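Local coordinates for cell wall surface anchor family protein (PDB 3PF2) that builds the pilus shaft of group B streptococcus as its major pilin, here as a C-terminal fragment that binds calcium and carries two Ig-like domains, at residues 23-27 with 215-221; 62-68 with 130-135; 225-229 with 240-244. All blocks are in the same frame, centred on the assembly; numbering follows the deposited sequence.

The three contacts are strung along an elongated pilin fragment. Interaction 2 pairs strands 57-67 and 132-140 of one antiparallel sheet in the Cna-B-like part; interaction 3 ties a short 3-10 segment to edge strand 239-241 in the prealbumin-like part. Their centres are about 45 Å apart, on opposite sides of the chain's centre. Interaction 1 brings the two parts together, setting a turn that precedes strand 29-35 against helix 216-221; its centre lies about 27 Å from that of interaction 2 and about 18 Å from that of interaction 3. Along the chain, both segments of interaction 2 fall between those of interaction 1, and interaction 3 follows, consistent with two consecutive domains, interaction 1 being one of the contacts at their junction.

Interaction 1 (23-27 with 215-221); sequences YTIGE and TDALIKA
Ile25 sets its side chain against one flank of helix 216-221, and its carbons meet different residues of that helix. Its CB lies 4.1 Å from Leu218 CD2. The CG2 branch, anti to the backbone N, comes within 3.5 Å of Ala217 O. The other branch runs extended through CG1 (chi2 179°) and ends at CD1, 3.7 Å from Ala221 CB, so that Ala217, Leu218 and Ala221 together receive this one residue. Beyond the segments, the side chain also rests on Thr181 and Ile140. Ile25 and Gly26 are the two central residues of a type II beta turn from Thr24 to Glu27, which brings a loop of the Cna-B-like part against a helix of the prealbumin-like part. Gly26, at the positive-phi third position of the turn (phi 91°), brings its CA to 3.4 Å from Ala217 CB. At the start of the helix, Thr215 is the N-cap, its OG1 accepting from Leu218 N at 3.2 Å. The same hydroxyl meets a water, which donates to Ile25 O at 2.8 Å and links the turn to the capped end. The Thr24 and Leu218 side chains cross at about a right angle, Thr24 CG2 touching Leu218 CD1, while Thr24 OG1 is hydrogen-bonded to Ala254 N.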
loop_
_atom_site.group_PDB
_atom_site.type_symbol
_atom_site.label_atom_id
_atom_site.label_comp_id
_atom_site.label_asym_id
_atom_site.label_seq_id
_atom_site.Cartn_x
_atom_site.Cartn_y
_atom_site.Cartn_z
ATOM N N TYR A 23 4.899 -0.892 3.213
ATOM C CA TYR A 23 3.906 -0.906 4.301
ATOM C C TYR A 23 3.680 -2.285 4.852
ATOM O O TYR A 23 3.862 -3.284 4.167
ATOM C CB TYR A 23 2.553 -0.368 3.820
ATOM C CG TYR A 23 2.551 1.096 3.502
ATOM C CD1 TYR A 23 2.536 2.041 4.517
ATOM C CD2 TYR A 23 2.571 1.539 2.174
ATOM C CE1 TYR A 23 2.535 3.409 4.241
ATOM C CE2 TYR A 23 2.561 2.897 1.881
ATOM C CZ TYR A 23 2.559 3.823 2.912
ATOM O OH TYR A 23 2.553 5.172 2.627
ATOM N N THR A 24 3.259 -2.320 6.109
ATOM C CA THR A 24 2.743 -3.525 6.729
ATOM C C THR A 24 1.303 -3.720 6.267
ATOM O O THR A 24 0.560 -2.749 6.103
ATOM C CB THR A 24 2.852 -3.394 8.250
ATOM O OG1 THR A 24 4.237 -3.408 8.609
ATOM C CG2 THR A 24 2.130 -4.524 9.002
ATOM N N ILE A 25 0.935 -4.973 6.020
ATOM C CA ILE A 25 -0.429 -5.317 5.598
ATOM C C ILE A 25 -1.431 -4.748 6.601
ATOM O O ILE A 25 -1.249 -4.877 7.808
ATOM C CB ILE A 25 -0.602 -6.843 5.442
ATOM C CG1 ILE A 25 0.050 -7.299 4.126
ATOM C CG2 ILE A 25 -2.106 -7.235 5.516
ATOM C CD1 ILE A 25 -0.021 -8.831 3.840
ATOM N N GLY A 26 -2.474 -4.092 6.102
ATOM C CA GLY A 26 -3.477 -3.491 6.986
ATOM C C GLY A 26 -3.237 -2.051 7.405
ATOM O O GLY A 26 -4.146 -1.387 7.920
ATOM N N GLU A 27 -2.025 -1.555 7.172
ATOM C CA GLU A 27 -1.646 -0.190 7.534
ATOM C C GLU A 27 -2.202 0.757 6.478
ATOM O O GLU A 27 -1.845 0.649 5.305
ATOM C CB GLU A 27 -0.116 -0.117 7.607
ATOM C CG GLU A 27 0.533 1.210 7.939
ATOM C CD GLU A 27 2.032 1.052 8.270
ATOM O OE1 GLU A 27 2.821 0.358 7.537
ATOM O OE2 GLU A 27 2.438 1.626 9.289
ATOM N N THR A 215 -3.804 -6.635 13.567
ATOM C CA THR A 215 -5.024 -6.015 13.071
ATOM C C THR A 215 -5.837 -7.100 12.361
ATOM O O THR A 215 -5.322 -8.187 12.065
ATOM C CB THR A 215 -4.714 -4.893 12.068
ATOM O OG1 THR A 215 -3.977 -5.437 10.968
ATOM C CG2 THR A 215 -3.923 -3.762 12.722
ATOM N N ASP A 216 -7.105 -6.806 12.077
ATOM C CA ASP A 216 -7.931 -7.711 11.278
ATOM C C ASP A 216 -7.245 -8.104 9.961
ATOM O O ASP A 216 -7.259 -9.275 9.566
ATOM C CB ASP A 216 -9.300 -7.071 11.000
ATOM C CG ASP A 216 -10.186 -7.010 12.235
ATOM O OD1 ASP A 216 -9.899 -7.687 13.245
ATOM O OD2 ASP A 216 -11.196 -6.281 12.196
ATOM N N ALA A 217 -6.625 -7.132 9.296
ATOM C CA ALA A 217 -5.949 -7.386 8.010
ATOM C C ALA A 217 -4.707 -8.290 8.140
ATOM O O ALA A 217 -4.469 -9.160 7.297
ATOM C CB ALA A 217 -5.582 -6.081 7.345
ATOM N N LEU A 218 -3.915 -8.073 9.190
ATOM C CA LEU A 218 -2.737 -8.914 9.437
ATOM C C LEU A 218 -3.136 -10.338 9.803
ATOM O O LEU A 218 -2.482 -11.306 9.390
ATOM C CB LEU A 218 -1.848 -8.313 10.521
ATOM C CG LEU A 218 -0.648 -7.501 10.033
ATOM C CD1 LEU A 218 0.076 -6.924 11.232
ATOM C CD2 LEU A 218 0.304 -8.350 9.157
ATOM N N ILE A 219 -4.222 -10.463 10.565
ATOM C CA ILE A 219 -4.763 -11.772 10.929
ATOM C C ILE A 219 -5.145 -12.549 9.658
ATOM O O ILE A 219 -4.828 -13.735 9.512
ATOM C CB ILE A 219 -5.952 -11.637 11.911
ATOM C CG1 ILE A 219 -5.443 -11.244 13.307
ATOM C CG2 ILE A 219 -6.757 -12.935 11.975
ATOM C CD1 ILE A 219 -6.509 -10.709 14.252
ATOM N N LYS A 220 -5.789 -11.854 8.722
ATOM C CA LYS A 220 -6.210 -12.459 7.466
ATOM C C LYS A 220 -5.033 -12.922 6.601
ATOM O O LYS A 220 -5.179 -13.832 5.795
ATOM C CB LYS A 220 -7.122 -11.488 6.697
ATOM C CG LYS A 220 -8.114 -12.164 5.767
ATOM C CD LYS A 220 -9.190 -11.170 5.333
ATOM C CE LYS A 220 -10.172 -11.799 4.355
ATOM N NZ LYS A 220 -10.987 -10.745 3.685
ATOM N N ALA A 221 -3.862 -12.305 6.800
ATOM C CA ALA A 221 -2.639 -12.628 6.057
ATOM C C ALA A 221 -1.799 -13.741 6.704
ATOM O O ALA A 221 -0.860 -14.269 6.103
ATOM C CB ALA A 221 -1.778 -11.354 5.894
HETATM O O HOH W 1 -2.019 -3.819 10.310
#

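Interaction 2 (62-68 with 130-135); sequences VGKIKIG and AFLEIP
Pro135 brings ring atoms CD and CG against the backbone carbonyl of Lys64: CD approaches Lys64 O to 3.3 Å, and CG is almost as near to the same oxygen. With no N-H to give, the proline meets that carbonyl through carbon alone, yet its own carbonyl remains available, and Pro135 O accepts from Gly63 N at 2.8 Å in a nearly straight bond (176°).

Further along, strands 65-67 and 132-135 run antiparallel within the five-stranded sheet of the Cna-B-like, Ig-type domain. Lys66 and Glu133 form a hydrogen-bonded pair: Lys66 N donates to Glu133 O at 3.1 Å, and Glu133 N returns a bond of 2.9 Å to Lys66 O. Both side chains start from the same face of the sheet, but the Lys66 chain bends away and its NZ stays 6.2 Å from Glu133 OE1; that carboxylate oxygen is bonded instead by Asn125.

Ile65 buries more of its surface here than any other residue but Pro135. Its CG2, anti to the backbone N, reaches Leu132 CD1 at 3.6 Å, while CD1, at the end of the extended other branch, lies 3.9 Å from Ile134 CG2; the Ile65 and Ile134 side chains run side by side. Leu132 CD1 also touches Ile67 CG1, making this one methyl a bridge between two isoleucines. Leu72, Phe95 and Ile93 add further apolar surface around the group.

The chemistry divides the work: backbone bonds set the pairing and aliphatic branches fill the buried side, while the opposite charges of Lys66 and Glu133 are too far apart for a salt bridge and probably contribute only weakly.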
loop_
_atom_site.group_PDB
_atom_site.type_symbol
_atom_site.label_atom_id
_atom_site.label_comp_id
_atom_site.label_asym_id
_atom_site.label_seq_id
_atom_site.Cartn_x
_atom_site.Cartn_y
_atom_site.Cartn_z
ATOM N N VAL A 62 -12.307 7.806 -0.040
ATOM C CA VAL A 62 -11.740 8.959 -0.727
ATOM C C VAL A 62 -11.689 10.116 0.269
ATOM O O VAL A 62 -12.646 10.335 1.031
ATOM C CB VAL A 62 -12.564 9.358 -1.977
ATOM C CG1 VAL A 62 -11.987 10.605 -2.640
ATOM C CG2 VAL A 62 -12.648 8.181 -2.991
ATOM N N GLY A 63 -10.577 10.850 0.260
ATOM C CA GLY A 63 -10.340 11.940 1.195
ATOM C C GLY A 63 -10.821 13.283 0.682
ATOM O O GLY A 63 -11.791 13.360 -0.075
ATOM N N LYS A 64 -10.128 14.342 1.083
ATOM C CA LYS A 64 -10.555 15.686 0.736
ATOM C C LYS A 64 -9.982 16.079 -0.631
ATOM O O LYS A 64 -8.771 16.208 -0.783
ATOM C CB LYS A 64 -10.115 16.663 1.825
ATOM C CG LYS A 64 -10.967 17.912 1.903
ATOM C CD LYS A 64 -10.731 18.715 3.190
ATOM C CE LYS A 64 -9.386 19.424 3.168
ATOM N NZ LYS A 64 -9.228 20.346 4.336
ATOM N N ILE A 65 -10.865 16.280 -1.609
ATOM C CA ILE A 65 -10.450 16.645 -2.974
ATOM C C ILE A 65 -10.165 18.141 -3.069
ATOM O O ILE A 65 -11.008 18.958 -2.677
ATOM C CB ILE A 65 -11.482 16.172 -4.031
ATOM C CG1 ILE A 65 -11.628 14.650 -3.965
ATOM C CG2 ILE A 65 -11.097 16.640 -5.448
ATOM C CD1 ILE A 65 -12.515 14.041 -5.031
ATOM N N LYS A 66 -8.977 18.489 -3.581
ATOM C CA LYS A 66 -8.467 19.861 -3.588
ATOM C C LYS A 66 -8.052 20.315 -4.971
ATOM O O LYS A 66 -7.519 19.531 -5.748
ATOM C CB LYS A 66 -7.221 20.003 -2.690
ATOM C CG LYS A 66 -7.360 19.494 -1.270
ATOM C CD LYS A 66 -8.292 20.368 -0.439
ATOM C CE LYS A 66 -7.814 21.814 -0.347
ATOM N NZ LYS A 66 -6.619 22.006 0.515
ATOM N N ILE A 67 -8.311 21.587 -5.261
ATOM C CA ILE A 67 -7.617 22.306 -6.325
ATOM C C ILE A 67 -6.963 23.522 -5.692
ATOM O O ILE A 67 -7.654 24.409 -5.167
ATOM C CB ILE A 67 -8.549 22.730 -7.485
ATOM C CG1 ILE A 67 -9.210 21.505 -8.121
ATOM C CG2 ILE A 67 -7.751 23.498 -8.522
ATOM C CD1 ILE A 67 -10.358 21.831 -9.075
ATOM N N GLY A 68 -5.631 23.558 -5.722
ATOM C CA GLY A 68 -4.874 24.582 -4.995
ATOM C C GLY A 68 -5.343 24.518 -3.556
ATOM O O GLY A 68 -5.477 23.432 -3.002
ATOM N N ALA A 130 -1.382 25.122 -8.844
ATOM C CA ALA A 130 -2.590 24.357 -8.520
ATOM C C ALA A 130 -2.885 23.243 -9.504
ATOM O O ALA A 130 -2.673 23.393 -10.715
ATOM C CB ALA A 130 -3.810 25.283 -8.441
ATOM N N PHE A 131 -3.408 22.142 -8.973
ATOM C CA PHE A 131 -3.855 21.008 -9.778
ATOM C C PHE A 131 -4.929 20.244 -9.002
ATOM O O PHE A 131 -5.171 20.536 -7.824
ATOM C CB PHE A 131 -2.661 20.105 -10.148
ATOM C CG PHE A 131 -2.012 19.441 -8.969
ATOM C CD1 PHE A 131 -2.418 18.160 -8.574
ATOM C CD2 PHE A 131 -0.991 20.085 -8.256
ATOM C CE1 PHE A 131 -1.831 17.533 -7.457
ATOM C CE2 PHE A 131 -0.402 19.453 -7.146
ATOM C CZ PHE A 131 -0.829 18.173 -6.767
ATOM N N LEU A 132 -5.591 19.293 -9.663
ATOM C CA LEU A 132 -6.615 18.474 -9.020
ATOM C C LEU A 132 -5.954 17.316 -8.283
ATOM O O LEU A 132 -5.226 16.517 -8.875
ATOM C CB LEU A 132 -7.642 17.944 -10.025
ATOM C CG LEU A 132 -8.730 17.012 -9.464
ATOM C CD1 LEU A 132 -9.689 17.796 -8.572
ATOM C CD2 LEU A 132 -9.512 16.292 -10.569
ATOM N N GLU A 133 -6.222 17.249 -6.981
ATOM C CA GLU A 133 -5.617 16.258 -6.100
ATOM C C GLU A 133 -6.706 15.439 -5.429
ATOM O O GLU A 133 -7.584 15.990 -4.766
ATOM C CB GLU A 133 -4.735 16.956 -5.066
ATOM C CG GLU A 133 -4.225 16.067 -3.936
ATOM C CD GLU A 133 -3.557 16.867 -2.826
ATOM O OE1 GLU A 133 -3.367 18.102 -2.950
ATOM O OE2 GLU A 133 -3.188 16.235 -1.810
ATOM N N ILE A 134 -6.646 14.126 -5.620
ATOM C CA ILE A 134 -7.622 13.199 -5.046
ATOM C C ILE A 134 -6.911 12.169 -4.175
ATOM O O ILE A 134 -6.316 11.218 -4.692
ATOM C CB ILE A 134 -8.453 12.449 -6.129
ATOM C CG1 ILE A 134 -9.087 13.429 -7.124
ATOM C CG2 ILE A 134 -9.506 11.530 -5.471
ATOM C CD1 ILE A 134 -9.793 12.734 -8.262
ATOM N N PRO A 135 -6.961 12.350 -2.846
ATOM C CA PRO A 135 -6.379 11.341 -1.958
ATOM C C PRO A 135 -7.306 10.145 -1.800
ATOM O O PRO A 135 -8.511 10.317 -1.581
ATOM C CB PRO A 135 -6.205 12.083 -0.619
ATOM C CG PRO A 135 -6.937 13.379 -0.747
ATOM C CD PRO A 135 -7.619 13.436 -2.101
#

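Interaction 3 (225-229 with 240-244); sequences KNYIA and LKSHT
A 3-10 segment, residues 225-227, is fastened to edge strand 239-241 of a four-stranded antiparallel sheet, and its main tie is the 2.9 Å bond from Lys241 N to Tyr227 O. At the far end, the amide of Asn226 stacks on the imidazole of His243: the two planes are only 7° apart, with ND2 lying 3.5 Å above the ring and offset toward its rim. Asn226 CB adds a CH-pi contact over the same ring, 3.8 Å from its centroid. The opposite ring face carries Thr244 OG1. His243 CG is anti to the backbone N (chi1 -176°), which swings the imidazole toward the 3-10 segment. Within the prealbumin-like domain, a single bridge between Ile228 and Leu240 sets where the loop meets the strand, and Ala229 continues the attachment by backbone bonding to Lys239. The Lys241 chain, bent at chi3 (93°), folds back over the loop carbonyls; CE comes 3.1 Å from Asn226 O, and NZ makes a weak bond of 3.4 Å to Ile228 O. His243 CB lies at the edge of the Tyr227 ring, 3.9 Å from Tyr227 CE1, while Tyr227 OH is hydrogen-bonded to Thr247 OG1.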
loop_
_atom_site.group_PDB
_atom_site.type_symbol
_atom_site.label_atom_id
_atom_site.label_comp_id
_atom_site.label_asym_id
_atom_site.label_seq_id
_atom_site.Cartn_x
_atom_site.Cartn_y
_atom_site.Cartn_z
ATOM N N LYS A 225 -2.649 -21.284 11.828
ATOM C CA LYS A 225 -2.677 -21.212 13.293
ATOM C C LYS A 225 -1.542 -21.981 13.972
ATOM O O LYS A 225 -1.277 -21.764 15.152
ATOM C CB LYS A 225 -4.039 -21.644 13.862
ATOM C CG LYS A 225 -5.094 -20.562 13.879
ATOM C CD LYS A 225 -6.383 -21.117 14.512
ATOM C CE LYS A 225 -7.288 -20.023 15.058
ATOM N NZ LYS A 225 -7.949 -19.228 13.982
ATOM N N ASN A 226 -0.871 -22.868 13.235
ATOM C CA ASN A 226 0.283 -23.580 13.779
ATOM C C ASN A 226 1.430 -22.642 14.107
ATOM O O ASN A 226 2.286 -22.964 14.931
ATOM C CB ASN A 226 0.793 -24.653 12.818
ATOM C CG ASN A 226 -0.235 -25.723 12.542
ATOM O OD1 ASN A 226 -1.019 -26.088 13.420
ATOM N ND2 ASN A 226 -0.238 -26.234 11.313
ATOM N N TYR A 227 1.444 -21.484 13.454
ATOM C CA TYR A 227 2.529 -20.531 13.630
ATOM C C TYR A 227 2.229 -19.440 14.643
ATOM O O TYR A 227 3.062 -18.557 14.849
ATOM C CB TYR A 227 2.884 -19.869 12.290
ATOM C CG TYR A 227 3.343 -20.809 11.205
ATOM C CD1 TYR A 227 3.834 -22.094 11.499
ATOM C CD2 TYR A 227 3.327 -20.402 9.874
ATOM C CE1 TYR A 227 4.279 -22.939 10.489
ATOM C CE2 TYR A 227 3.754 -21.243 8.857
ATOM C CZ TYR A 227 4.223 -22.508 9.173
ATOM O OH TYR A 227 4.661 -23.324 8.164
ATOM N N ILE A 228 1.052 -19.489 15.262
ATOM C CA ILE A 228 0.601 -18.407 16.137
ATOM C C ILE A 228 0.490 -18.911 17.573
ATOM O O ILE A 228 -0.182 -19.914 17.830
ATOM C CB ILE A 228 -0.762 -17.827 15.655
ATOM C CG1 ILE A 228 -0.648 -17.321 14.208
ATOM C CG2 ILE A 228 -1.238 -16.706 16.584
ATOM C CD1 ILE A 228 -1.962 -16.946 13.571
ATOM N N ALA A 229 1.168 -18.228 18.492
ATOM C CA ALA A 229 1.077 -18.538 19.916
ATOM C C ALA A 229 -0.230 -17.988 20.476
ATOM O O ALA A 229 -0.448 -16.771 20.507
ATOM C CB ALA A 229 2.277 -17.966 20.669
ATOM N N LEU A 240 4.286 -15.462 18.074
ATOM C CA LEU A 240 4.415 -16.556 17.112
ATOM C C LEU A 240 4.911 -17.823 17.800
ATOM O O LEU A 240 5.404 -17.763 18.926
ATOM C CB LEU A 240 5.374 -16.158 15.984
ATOM C CG LEU A 240 5.065 -14.850 15.244
ATOM C CD1 LEU A 240 6.170 -14.532 14.240
ATOM C CD2 LEU A 240 3.719 -14.935 14.545
ATOM N N LYS A 241 4.779 -18.960 17.122
ATOM C CA LYS A 241 5.084 -20.263 17.710
ATOM C C LYS A 241 5.720 -21.162 16.651
ATOM O O LYS A 241 5.315 -21.139 15.492
ATOM C CB LYS A 241 3.766 -20.862 18.229
ATOM C CG LYS A 241 3.741 -22.295 18.687
ATOM C CD LYS A 241 2.308 -22.697 19.093
ATOM C CE LYS A 241 1.529 -23.333 17.933
ATOM N NZ LYS A 241 0.041 -23.288 18.121
ATOM N N SER A 242 6.718 -21.955 17.031
ATOM C CA SER A 242 7.221 -22.946 16.090
ATOM C C SER A 242 6.290 -24.161 16.051
ATOM O O SER A 242 5.828 -24.647 17.101
ATOM C CB SER A 242 8.675 -23.353 16.385
ATOM O OG SER A 242 8.811 -23.931 17.668
ATOM N N HIS A 243 6.010 -24.618 14.833
ATOM C CA HIS A 243 5.184 -25.801 14.582
ATOM C C HIS A 243 6.013 -27.062 14.879
ATOM O O HIS A 243 7.220 -26.987 15.140
ATOM C CB HIS A 243 4.662 -25.756 13.136
ATOM C CG HIS A 243 3.725 -26.873 12.769
ATOM N ND1 HIS A 243 2.706 -27.300 13.595
ATOM C CD2 HIS A 243 3.635 -27.627 11.647
ATOM C CE1 HIS A 243 2.043 -28.280 13.008
ATOM N NE2 HIS A 243 2.587 -28.498 11.825
ATOM N N THR A 244 5.366 -28.218 14.849
ATOM C CA THR A 244 6.027 -29.476 15.201
ATOM C C THR A 244 7.153 -29.881 14.242
ATOM O O THR A 244 7.894 -30.819 14.530
ATOM C CB THR A 244 4.998 -30.614 15.304
ATOM O OG1 THR A 244 4.250 -30.684 14.086
ATOM C CG2 THR A 244 4.044 -30.353 16.454
#